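Local atomic coordinates of nitrilotriacetate monooxygenase (Burkholderia pseudomallei, PDB entry 3SDO), a protein that probably acts as a flavin (FMN)-dependent monooxygenase of the NtaA/SnaA/DszA family, inserting an oxygen atom from molecular oxygen into its substrate. Residues His11-Ala25 and Phe394-Phe408. Sequence-based numbering, arbitrary orientation.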
ATOM      1  N   HIS A  11       3.414  25.045   9.338  1.00 17.12           N
ATOM      2  CA  HIS A  11       3.433  23.811   8.549  1.00 16.60           C
ATOM      3  C   HIS A  11       2.004  23.396   8.173  1.00 17.25           C
ATOM      4  O   HIS A  11       1.080  23.557   8.965  1.00 17.36           O
ATOM      5  CB  HIS A  11       4.084  22.657   9.341  1.00 16.89           C
ATOM      6  CG  HIS A  11       5.479  22.937   9.820  1.00 17.73           C
ATOM      7  ND1 HIS A  11       6.589  22.770   9.014  1.00 17.87           N
ATOM      8  CD2 HIS A  11       5.945  23.344  11.028  1.00 17.97           C
ATOM      9  CE1 HIS A  11       7.675  23.091   9.703  1.00 19.46           C
ATOM     10  NE2 HIS A  11       7.315  23.433  10.930  1.00 18.67           N
ATOM     11  N   PHE A  12       1.831  22.812   6.992  1.00 18.17           N
ATOM     12  CA  PHE A  12       0.542  22.240   6.596  1.00 17.70           C
ATOM     13  C   PHE A  12       0.675  20.845   6.064  1.00 17.76           C
ATOM     14  O   PHE A  12       1.626  20.514   5.335  1.00 17.96           O
ATOM     15  CB  PHE A  12      -0.110  23.086   5.516  1.00 17.98           C
ATOM     16  CG  PHE A  12      -0.594  24.415   6.019  1.00 17.72           C
ATOM     17  CD1 PHE A  12      -1.851  24.543   6.541  1.00 16.41           C
ATOM     18  CD2 PHE A  12       0.234  25.517   5.988  1.00 18.04           C
ATOM     19  CE1 PHE A  12      -2.301  25.771   7.029  1.00 19.02           C
ATOM     20  CE2 PHE A  12      -0.194  26.730   6.442  1.00 19.00           C
ATOM     21  CZ  PHE A  12      -1.477  26.858   6.982  1.00 19.60           C
ATOM     22  N   GLY A  13      -0.323  20.040   6.391  1.00 18.14           N
ATOM     23  CA  GLY A  13      -0.559  18.763   5.728  1.00 17.70           C
ATOM     24  C   GLY A  13      -1.939  18.805   5.106  1.00 17.76           C
ATOM     25  O   GLY A  13      -2.781  19.590   5.531  1.00 18.04           O
ATOM     26  N   VAL A  14      -2.198  17.945   4.129  1.00 17.58           N
ATOM     27  CA  VAL A  14      -3.547  17.833   3.563  1.00 17.93           C
ATOM     28  C   VAL A  14      -4.044  16.395   3.625  1.00 18.37           C
ATOM     29  O   VAL A  14      -3.390  15.455   3.129  1.00 17.73           O
ATOM     30  CB  VAL A  14      -3.635  18.437   2.122  1.00 17.14           C
ATOM     31  CG1 VAL A  14      -2.679  17.745   1.161  1.00 18.14           C
ATOM     32  CG2 VAL A  14      -5.026  18.397   1.609  1.00 16.54           C
ATOM     33  N   LEU A  15      -5.175  16.242   4.307  1.00 20.17           N
ATOM     34  CA  LEU A  15      -5.936  15.006   4.320  1.00 21.32           C
ATOM     35  C   LEU A  15      -6.618  14.883   2.976  1.00 21.82           C
ATOM     36  O   LEU A  15      -7.496  15.689   2.646  1.00 23.16           O
ATOM     37  CB  LEU A  15      -6.999  15.021   5.425  1.00 22.42           C
ATOM     38  CG  LEU A  15      -8.088  13.918   5.316  1.00 24.85           C
ATOM     39  CD1 LEU A  15      -7.438  12.549   5.497  1.00 24.55           C
ATOM     40  CD2 LEU A  15      -9.280  14.102   6.292  1.00 28.46           C
ATOM     41  N   ILE A  16      -6.249  13.886   2.181  1.00 21.82           N
ATOM     42  CA  ILE A  16      -6.956  13.686   0.921  1.00 21.83           C
ATOM     43  C   ILE A  16      -7.937  12.542   1.106  1.00 22.27           C
ATOM     44  O   ILE A  16      -7.604  11.377   0.896  1.00 23.33           O
ATOM     45  CB  ILE A  16      -5.998  13.452  -0.243  1.00 21.94           C
ATOM     46  CG1 ILE A  16      -4.907  14.525  -0.244  1.00 21.65           C
ATOM     47  CG2 ILE A  16      -6.756  13.469  -1.547  1.00 21.93           C
ATOM     48  CD1 ILE A  16      -3.919  14.385  -1.381  1.00 20.39           C
ATOM     49  N   GLN A  17      -9.145  12.890   1.550  1.00 22.12           N
ATOM     50  CA  GLN A  17     -10.194  11.934   1.818  1.00 21.51           C
ATOM     51  C   GLN A  17     -11.079  11.809   0.574  1.00 21.44           C
ATOM     52  O   GLN A  17     -12.267  12.089   0.619  1.00 21.25           O
ATOM     53  CB  GLN A  17     -11.016  12.405   3.012  1.00 22.22           C
ATOM     54  CG  GLN A  17     -11.909  11.367   3.650  1.00 23.08           C
ATOM     55  CD  GLN A  17     -11.152  10.395   4.541  1.00 25.43           C
ATOM     56  OE1 GLN A  17      -9.999  10.074   4.278  1.00 25.41           O
ATOM     57  NE2 GLN A  17     -11.826   9.878   5.574  1.00 25.65           N
ATOM     58  N   GLY A  18     -10.478  11.367  -0.528  1.00 19.92           N
ATOM     59  CA  GLY A  18     -11.178  11.245  -1.788  1.00 19.62           C
ATOM     60  C   GLY A  18     -11.885  12.534  -2.117  1.00 18.62           C
ATOM     61  O   GLY A  18     -11.281  13.611  -2.079  1.00 18.22           O
ATOM     62  N   ALA A  19     -13.181  12.429  -2.343  1.00 18.49           N
ATOM     63  CA  ALA A  19     -14.027  13.575  -2.684  1.00 18.73           C
ATOM     64  C   ALA A  19     -13.997  14.703  -1.679  1.00 18.81           C
ATOM     65  O   ALA A  19     -14.160  15.866  -2.059  1.00 19.79           O
ATOM     66  CB  ALA A  19     -15.483  13.126  -2.915  1.00 18.82           C
ATOM     67  N   GLY A  20     -13.836  14.384  -0.398  1.00 19.34           N
ATOM     68  CA  GLY A  20     -13.796  15.412   0.626  1.00 19.33           C
ATOM     69  C   GLY A  20     -14.050  14.889   2.020  1.00 19.88           C
ATOM     70  O   GLY A  20     -14.498  13.761   2.199  1.00 19.50           O
ATOM     71  N   ALA A  21     -13.764  15.727   3.002  1.00 19.92           N
ATOM     72  CA  ALA A  21     -14.018  15.400   4.404  1.00 20.91           C
ATOM     73  C   ALA A  21     -15.515  15.327   4.679  1.00 21.72           C
ATOM     74  O   ALA A  21     -15.948  14.604   5.589  1.00 21.67           O
ATOM     75  CB  ALA A  21     -13.360  16.419   5.330  1.00 21.09           C
ATOM     76  N   ASN A  22     -16.311  16.069   3.903  1.00 21.83           N
ATOM     77  CA  ASN A  22     -17.767  15.954   4.008  1.00 22.86           C
ATOM     78  C   ASN A  22     -18.207  14.618   3.390  1.00 23.64           C
ATOM     79  O   ASN A  22     -17.824  14.282   2.258  1.00 23.02           O
ATOM     80  CB  ASN A  22     -18.470  17.146   3.344  1.00 22.96           C
ATOM     81  CG  ASN A  22     -19.982  17.097   3.504  1.00 24.49           C
ATOM     82  OD1 ASN A  22     -20.642  16.222   2.940  1.00 25.05           O
ATOM     83  ND2 ASN A  22     -20.531  18.001   4.308  1.00 22.36           N
ATOM     84  N   MET A  23     -19.015  13.868   4.128  1.00 24.57           N
ATOM     85  CA  MET A  23     -19.392  12.524   3.714  1.00 25.97           C
ATOM     86  C   MET A  23     -20.069  12.503   2.336  1.00 25.10           C
ATOM     87  O   MET A  23     -19.974  11.505   1.623  1.00 24.76           O
ATOM     88  CB  MET A  23     -20.280  11.846   4.778  1.00 27.45           C
ATOM     89  CG  MET A  23     -21.697  12.385   4.931  1.00 32.41           C
ATOM     90  SD  MET A  23     -22.806  11.366   5.975  1.00 43.84           S
ATOM     91  CE  MET A  23     -21.677  10.887   7.287  1.00 41.90           C
ATOM     92  N   ASN A  24     -20.748  13.600   1.988  1.00 24.31           N
ATOM     93  CA  ASN A  24     -21.476  13.714   0.723  1.00 24.33           C
ATOM     94  C   ASN A  24     -20.766  14.549  -0.354  1.00 22.60           C
ATOM     95  O   ASN A  24     -21.382  14.989  -1.319  1.00 21.26           O
ATOM     96  CB  ASN A  24     -22.879  14.234   0.985  1.00 25.14           C
ATOM     97  CG  ASN A  24     -23.819  13.137   1.550  1.00 28.38           C
ATOM     98  OD1 ASN A  24     -23.432  11.960   1.682  1.00 31.46           O
ATOM     99  ND2 ASN A  24     -25.039  13.529   1.889  1.00 27.99           N
ATOM    100  N   ALA A  25     -19.452  14.690  -0.212  1.00 21.02           N
ATOM    101  CA  ALA A  25     -18.659  15.500  -1.132  1.00 20.56           C
ATOM    102  C   ALA A  25     -18.682  14.954  -2.569  1.00 20.01           C
ATOM    103  O   ALA A  25     -18.454  15.713  -3.526  1.00 20.43           O
ATOM    104  CB  ALA A  25     -17.199  15.622  -0.617  1.00 18.72           C
ATOM    105  N   PHE A 394      -1.172  22.889  10.684  1.00 17.49           N
ATOM    106  CA  PHE A 394      -2.537  22.404  10.567  1.00 18.24           C
ATOM    107  C   PHE A 394      -2.670  21.225   9.613  1.00 18.21           C
ATOM    108  O   PHE A 394      -1.988  21.158   8.603  1.00 18.58           O
ATOM    109  CB  PHE A 394      -3.458  23.512  10.082  1.00 18.01           C
ATOM    110  CG  PHE A 394      -3.515  24.680  11.000  1.00 18.61           C
ATOM    111  CD1 PHE A 394      -4.359  24.670  12.085  1.00 20.03           C
ATOM    112  CD2 PHE A 394      -2.711  25.793  10.781  1.00 19.42           C
ATOM    113  CE1 PHE A 394      -4.401  25.764  12.970  1.00 18.87           C
ATOM    114  CE2 PHE A 394      -2.742  26.867  11.653  1.00 20.98           C
ATOM    115  CZ  PHE A 394      -3.612  26.849  12.745  1.00 18.09           C
ATOM    116  N   MET A 395      -3.569  20.316   9.949  1.00 18.91           N
ATOM    117  CA  MET A 395      -4.005  19.259   9.037  1.00 20.40           C
ATOM    118  C   MET A 395      -5.263  19.745   8.317  1.00 20.72           C
ATOM    119  O   MET A 395      -6.321  19.872   8.938  1.00 21.59           O
ATOM    120  CB  MET A 395      -4.301  17.990   9.838  1.00 20.64           C
ATOM    121  CG  MET A 395      -4.600  16.751   9.014  1.00 26.37           C
ATOM    122  SD  MET A 395      -3.117  15.932   8.366  1.00 34.74           S
ATOM    123  CE  MET A 395      -2.344  15.243   9.870  1.00 29.97           C
ATOM    124  N   LEU A 396      -5.162  19.998   7.019  1.00 21.37           N
ATOM    125  CA  LEU A 396      -6.295  20.495   6.240  1.00 21.82           C
ATOM    126  C   LEU A 396      -7.210  19.342   5.885  1.00 22.49           C
ATOM    127  O   LEU A 396      -6.796  18.411   5.199  1.00 21.88           O
ATOM    128  CB  LEU A 396      -5.813  21.195   4.979  1.00 21.94           C
ATOM    129  CG  LEU A 396      -4.874  22.361   5.245  1.00 24.02           C
ATOM    130  CD1 LEU A 396      -4.032  22.649   3.999  1.00 24.18           C
ATOM    131  CD2 LEU A 396      -5.684  23.594   5.683  1.00 24.73           C
ATOM    132  N   GLY A 397      -8.442  19.410   6.391  1.00 22.20           N
ATOM    133  CA  GLY A 397      -9.488  18.441   6.091  1.00 22.24           C
ATOM    134  C   GLY A 397     -10.616  19.178   5.416  1.00 22.46           C
ATOM    135  O   GLY A 397     -11.597  19.534   6.067  1.00 22.40           O
ATOM    136  N   LEU A 398     -10.474  19.427   4.114  1.00 21.63           N
ATOM    137  CA  LEU A 398     -11.399  20.324   3.430  1.00 21.69           C
ATOM    138  C   LEU A 398     -12.708  19.598   3.118  1.00 20.83           C
ATOM    139  O   LEU A 398     -12.697  18.446   2.696  1.00 20.72           O
ATOM    140  CB  LEU A 398     -10.775  20.921   2.172  1.00 22.31           C
ATOM    141  CG  LEU A 398      -9.611  21.848   2.543  1.00 24.67           C
ATOM    142  CD1 LEU A 398      -8.499  21.786   1.522  1.00 24.12           C
ATOM    143  CD2 LEU A 398     -10.126  23.286   2.797  1.00 26.03           C
ATOM    144  N   PRO A 399     -13.850  20.274   3.344  1.00 19.86           N
ATOM    145  CA  PRO A 399     -15.131  19.619   3.136  1.00 19.98           C
ATOM    146  C   PRO A 399     -15.259  18.977   1.731  1.00 19.79           C
ATOM    147  O   PRO A 399     -15.760  17.863   1.597  1.00 19.29           O
ATOM    148  CB  PRO A 399     -16.145  20.768   3.337  1.00 20.82           C
ATOM    149  CG  PRO A 399     -15.496  21.680   4.241  1.00 20.23           C
ATOM    150  CD  PRO A 399     -14.019  21.639   3.869  1.00 20.16           C
ATOM    151  N   VAL A 400     -14.774  19.682   0.708  1.00 19.29           N
ATOM    152  CA  VAL A 400     -14.743  19.184  -0.665  1.00 19.62           C
ATOM    153  C   VAL A 400     -13.313  19.412  -1.177  1.00 19.63           C
ATOM    154  O   VAL A 400     -12.838  20.544  -1.190  1.00 19.90           O
ATOM    155  CB  VAL A 400     -15.788  19.916  -1.558  1.00 20.56           C
ATOM    156  CG1 VAL A 400     -15.634  19.510  -3.030  1.00 20.76           C
ATOM    157  CG2 VAL A 400     -17.229  19.624  -1.084  1.00 20.51           C
ATOM    158  N   THR A 401     -12.635  18.334  -1.563  1.00 19.84           N
ATOM    159  CA  THR A 401     -11.211  18.363  -1.908  1.00 20.43           C
ATOM    160  C   THR A 401     -10.913  19.190  -3.183  1.00 20.61           C
ATOM    161  O   THR A 401      -9.796  19.688  -3.363  1.00 20.98           O
ATOM    162  CB  THR A 401     -10.668  16.929  -2.111  1.00 20.70           C
ATOM    163  OG1 THR A 401     -11.173  16.051  -1.081  1.00 21.87           O
ATOM    164  CG2 THR A 401      -9.148  16.924  -2.091  1.00 21.30           C
ATOM    165  N   GLY A 402     -11.908  19.309  -4.058  1.00 21.00           N
ATOM    166  CA  GLY A 402     -11.823  20.146  -5.264  1.00 21.09           C
ATOM    167  C   GLY A 402     -11.699  21.625  -4.941  1.00 20.98           C
ATOM    168  O   GLY A 402     -10.598  22.140  -4.756  1.00 20.42           O
ATOM    169  N   PHE A 403     -12.818  22.332  -4.870  1.00 21.58           N
ATOM    170  CA  PHE A 403     -12.759  23.785  -4.657  1.00 21.17           C
ATOM    171  C   PHE A 403     -12.143  24.142  -3.322  1.00 20.06           C
ATOM    172  O   PHE A 403     -11.503  25.174  -3.208  1.00 21.08           O
ATOM    173  CB  PHE A 403     -14.126  24.453  -4.816  1.00 21.99           C
ATOM    174  CG  PHE A 403     -14.986  24.393  -3.592  1.00 22.29           C
ATOM    175  CD1 PHE A 403     -14.862  25.343  -2.604  1.00 20.33           C
ATOM    176  CD2 PHE A 403     -15.921  23.388  -3.438  1.00 23.10           C
ATOM    177  CE1 PHE A 403     -15.665  25.304  -1.483  1.00 23.50           C
ATOM    178  CE2 PHE A 403     -16.723  23.339  -2.317  1.00 23.93           C
ATOM    179  CZ  PHE A 403     -16.597  24.297  -1.333  1.00 23.43           C
ATOM    180  N   GLY A 404     -12.310  23.288  -2.314  1.00 20.09           N
ATOM    181  CA  GLY A 404     -11.713  23.549  -1.005  1.00 19.02           C
ATOM    182  C   GLY A 404     -10.209  23.768  -1.045  1.00 18.64           C
ATOM    183  O   GLY A 404      -9.688  24.755  -0.491  1.00 17.57           O
ATOM    184  N   LEU A 405      -9.487  22.834  -1.663  1.00 18.12           N
ATOM    185  CA  LEU A 405      -8.045  22.974  -1.749  1.00 18.49           C
ATOM    186  C   LEU A 405      -7.638  24.111  -2.689  1.00 18.81           C
ATOM    187  O   LEU A 405      -6.702  24.854  -2.388  1.00 19.69           O
ATOM    188  CB  LEU A 405      -7.400  21.669  -2.211  1.00 18.56           C
ATOM    189  CG  LEU A 405      -5.870  21.598  -2.253  1.00 18.48           C
ATOM    190  CD1 LEU A 405      -5.254  21.750  -0.865  1.00 18.90           C
ATOM    191  CD2 LEU A 405      -5.472  20.244  -2.859  1.00 19.45           C
ATOM    192  N   ASP A 406      -8.308  24.231  -3.838  1.00 19.19           N
ATOM    193  CA  ASP A 406      -8.012  25.311  -4.775  1.00 19.94           C
ATOM    194  C   ASP A 406      -8.099  26.668  -4.065  1.00 20.47           C
ATOM    195  O   ASP A 406      -7.182  27.485  -4.167  1.00 20.59           O
ATOM    196  CB  ASP A 406      -8.984  25.324  -5.952  1.00 20.56           C
ATOM    197  CG  ASP A 406      -8.837  24.115  -6.861  1.00 22.01           C
ATOM    198  OD1 ASP A 406      -7.891  23.322  -6.697  1.00 25.22           O
ATOM    199  OD2 ASP A 406      -9.670  23.968  -7.755  1.00 22.77           O
ATOM    200  N   ASP A 407      -9.209  26.908  -3.363  1.00 20.99           N
ATOM    201  CA  ASP A 407      -9.393  28.177  -2.634  1.00 21.19           C
ATOM    202  C   ASP A 407      -8.292  28.395  -1.626  1.00 21.39           C
ATOM    203  O   ASP A 407      -7.764  29.518  -1.479  1.00 21.09           O
ATOM    204  CB  ASP A 407     -10.715  28.211  -1.870  1.00 21.72           C
ATOM    205  CG  ASP A 407     -11.932  28.383  -2.772  1.00 23.91           C
ATOM    206  OD1 ASP A 407     -11.774  28.612  -3.985  1.00 23.92           O
ATOM    207  OD2 ASP A 407     -13.064  28.248  -2.245  1.00 24.84           O
ATOM    208  N   PHE A 408      -7.976  27.348  -0.868  1.00 21.63           N
ATOM    209  CA  PHE A 408      -7.012  27.492   0.198  1.00 21.92           C
ATOM    210  C   PHE A 408      -5.632  27.841  -0.365  1.00 22.26           C
ATOM    211  O   PHE A 408      -4.983  28.787   0.097  1.00 21.77           O
ATOM    212  CB  PHE A 408      -6.950  26.235   1.070  1.00 21.95           C
ATOM    213  CG  PHE A 408      -5.973  26.346   2.180  1.00 24.10           C
ATOM    214  CD1 PHE A 408      -4.673  25.893   2.015  1.00 27.21           C
ATOM    215  CD2 PHE A 408      -6.334  26.956   3.377  1.00 26.70           C
ATOM    216  CE1 PHE A 408      -3.745  26.028   3.032  1.00 28.75           C
ATOM    217  CE2 PHE A 408      -5.414  27.094   4.387  1.00 28.10           C
ATOM    218  CZ  PHE A 408      -4.112  26.633   4.211  1.00 27.54           C
TER
HETATM  219  O   HOH W   1      -8.511  18.188   2.650  1.00 13.97           O
HETATM  220  O   HOH W   2     -10.306  15.914   1.758  1.00 39.21           O
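Phe-12, Gly-13 and Val-14 pair in parallel register with Phe-394, Met-395 and Leu-396, the short strand axes inclined at 28°, through a ladder of four backbone hydrogen bonds running from Phe-394 N to His-11 O up to Leu-15 N to Leu-396 O. On the face that carries Phe-12, three aromatic rings gather. Phe-408, from the helix after the second strand, turns its ring edge toward the face of Phe-12, CZ 3.5 Å from CE1, an offset edge-to-face pair with planes at 64°. Phe-394 lies alongside Phe-12, pointing the same way, with its CD2 3.8 Å from Phe-12 CE1. Leu-396 sets CD1 against Phe-12 CD1 and CD2 over a face of Phe-408. This pairing of the first strand with the last closes the TIM barrel of the luciferase-like monooxygenases, helix 401-418 packing outside it. Beyond the strands, Thr-401 grips the type II' turn from Gln-17 to Gly-20: its OG1, set beside its own backbone N (chi1 -43°), donates to Gly-18 O (2.6 Å), and that N to Ala-19 O (2.9 Å). Ala-21 N and Asn-22 N bond to Leu-398 O and Pro-399 O. Gly-20 suits the close backbones, its CA 3.3 Å from Pro-399 O in a CA-H...O contact and its phi of 162° calling for glycine. One water accepts from Leu-398 N and donates to Leu-15 O and Leu-396 O; a second links Leu-15 O to Thr-401 OG1.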